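Local coordinates for CPI (Ascaris lumbricoides, PDB 4IT7), which probably inhibits cysteine proteases of the papain type, as other members of the cystatin family do, at residues P17-L22 and V43-A48. Sequence-based numbering, arbitrary orientation.
Sequences PKIQAL and VKVISA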
loop_
_atom_site.group_PDB
_atom_site.type_symbol
_atom_site.label_atom_id
_atom_site.label_comp_id
_atom_site.label_asym_id
_atom_site.label_seq_id
_atom_site.Cartn_x
_atom_site.Cartn_y
_atom_site.Cartn_z
ATOM N N PRO A 17 12.420 -7.342 0.227
ATOM C CA PRO A 17 11.419 -8.246 -0.328
ATOM C C PRO A 17 10.183 -8.306 0.557
ATOM O O PRO A 17 9.068 -8.402 0.047
ATOM C CB PRO A 17 12.141 -9.600 -0.367
ATOM C CG PRO A 17 13.599 -9.274 -0.344
ATOM C CD PRO A 17 13.706 -8.022 0.492
ATOM N N LYS A 18 10.378 -8.200 1.866
ATOM C CA LYS A 18 9.253 -8.102 2.782
ATOM C C LYS A 18 8.492 -6.753 2.676
ATOM O O LYS A 18 7.283 -6.739 2.810
ATOM C CB LYS A 18 9.693 -8.406 4.233
ATOM C CG LYS A 18 8.597 -8.309 5.321
ATOM C CD LYS A 18 7.339 -9.148 5.031
ATOM C CE LYS A 18 6.485 -9.436 6.269
ATOM N NZ LYS A 18 6.171 -8.219 7.071
ATOM N N ILE A 19 9.191 -5.630 2.490
ATOM C CA ILE A 19 8.513 -4.345 2.323
ATOM C C ILE A 19 7.653 -4.372 1.057
ATOM O O ILE A 19 6.500 -3.986 1.119
ATOM C CB ILE A 19 9.459 -3.116 2.315
ATOM C CG1 ILE A 19 10.146 -2.960 3.677
ATOM C CG2 ILE A 19 8.708 -1.824 1.925
ATOM C CD1 ILE A 19 9.265 -2.717 4.888
ATOM N N GLN A 20 8.205 -4.857 -0.055
ATOM C CA GLN A 20 7.451 -5.018 -1.287
ATOM C C GLN A 20 6.126 -5.832 -1.118
ATOM O O GLN A 20 5.043 -5.356 -1.488
ATOM C CB GLN A 20 8.347 -5.634 -2.359
ATOM C CG GLN A 20 9.418 -4.667 -2.903
ATOM C CD GLN A 20 8.858 -3.470 -3.691
ATOM O OE1 GLN A 20 7.937 -3.611 -4.483
ATOM N NE2 GLN A 20 9.437 -2.291 -3.483
ATOM N N ALA A 21 6.227 -7.034 -0.542
ATOM C CA ALA A 21 5.068 -7.890 -0.180
ATOM C C ALA A 21 4.053 -7.092 0.590
ATOM O O ALA A 21 2.873 -7.068 0.225
ATOM C CB ALA A 21 5.523 -9.075 0.664
ATOM N N LEU A 22 4.506 -6.398 1.632
ATOM C CA LEU A 22 3.579 -5.597 2.399
ATOM C C LEU A 22 2.885 -4.480 1.582
ATOM O O LEU A 22 1.663 -4.274 1.749
ATOM C CB LEU A 22 4.236 -4.985 3.638
ATOM C CG LEU A 22 4.664 -5.819 4.850
ATOM C CD1 LEU A 22 5.112 -4.865 5.943
ATOM C CD2 LEU A 22 3.660 -6.853 5.361
ATOM N N VAL A 43 2.849 3.019 -8.220
ATOM C CA VAL A 43 3.976 3.546 -8.994
ATOM C C VAL A 43 5.300 3.259 -8.263
ATOM O O VAL A 43 6.206 2.573 -8.785
ATOM C CB VAL A 43 3.749 5.050 -9.247
ATOM C CG1 VAL A 43 4.937 5.672 -9.990
ATOM C CG2 VAL A 43 2.469 5.197 -10.057
ATOM N N LYS A 44 5.387 3.730 -7.019
ATOM C CA LYS A 44 6.536 3.379 -6.207
ATOM C C LYS A 44 6.262 3.438 -4.704
ATOM O O LYS A 44 5.416 4.222 -4.199
ATOM C CB LYS A 44 7.734 4.287 -6.545
ATOM C CG LYS A 44 7.553 5.757 -6.157
ATOM C CD LYS A 44 8.885 6.496 -6.170
ATOM C CE LYS A 44 9.762 6.015 -7.325
ATOM N NZ LYS A 44 10.816 7.009 -7.653
ATOM N N VAL A 45 7.047 2.647 -3.988
ATOM C CA VAL A 45 7.074 2.795 -2.572
ATOM C C VAL A 45 7.967 4.007 -2.281
ATOM O O VAL A 45 9.154 3.911 -2.397
ATOM C CB VAL A 45 7.546 1.503 -1.853
ATOM C CG1 VAL A 45 7.293 1.638 -0.374
ATOM C CG2 VAL A 45 6.837 0.252 -2.392
ATOM N N ILE A 46 7.375 5.125 -1.879
ATOM C CA ILE A 46 8.138 6.360 -1.558
ATOM C C ILE A 46 9.017 6.148 -0.299
ATOM O O ILE A 46 10.221 6.406 -0.326
ATOM C CB ILE A 46 7.184 7.528 -1.313
ATOM C CG1 ILE A 46 6.395 7.839 -2.563
ATOM C CG2 ILE A 46 7.871 8.786 -0.799
ATOM C CD1 ILE A 46 5.136 8.639 -2.221
ATOM N N SER A 47 8.427 5.666 0.801
ATOM C CA SER A 47 9.213 5.363 1.997
ATOM C C SER A 47 8.675 4.185 2.827
ATOM O O SER A 47 7.547 3.721 2.605
ATOM C CB SER A 47 9.305 6.605 2.853
ATOM O OG SER A 47 8.037 6.930 3.368
ATOM N N ALA A 48 9.487 3.735 3.793
ATOM C CA ALA A 48 9.151 2.598 4.639
ATOM C C ALA A 48 9.899 2.748 5.929
ATOM O O ALA A 48 11.082 3.044 5.923
ATOM C CB ALA A 48 9.554 1.312 3.956
HETATM O O HOH W 1 8.968 0.232 -4.540
#
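V45 and A48 are the two residues of segment 43-48 that reach helix 17-22, where they meet I19 and Q20, and the pairing illustrates how a cystatin lays its long helix across an antiparallel sheet. V45 comes first. CG2 of V45 lies 3.8 Å from NE2 of Q20, the two side chains slanting past one another, while CG1 of V45, placed anti to the backbone N (chi1 -169°), comes within 4.4 Å of CG2 of I19. The backbone N of V45 is also engaged: a water accepts its N-H at 3.1 Å and that of Q20 NE2 at 2.8 Å, bridging strand and helix. Q20 gets there through a chain bent at chi2 (-66°), and NE2 additionally donates to the carbonyl oxygen of V14, so both acceptors grip one amide nitrogen. Between V45 and A48, I46 and S47 both face E61 in a classic beta bulge, after which A48 again points its CB at the helix. CB of A48 sits 3.8 Å from CG2 of I19, with the end of the CG1 arm also bearing on it, and L60 of the adjoining strand touches I19 and A48 alike. The axes of helix 17-22 and strand 44-48 approach to 10.2 Å, with 112° between their N-to-C directions. Chemically, then, the helix is held to this strand by buried aliphatic contacts around I19, with a single water-mediated polar link through Q20 at their border.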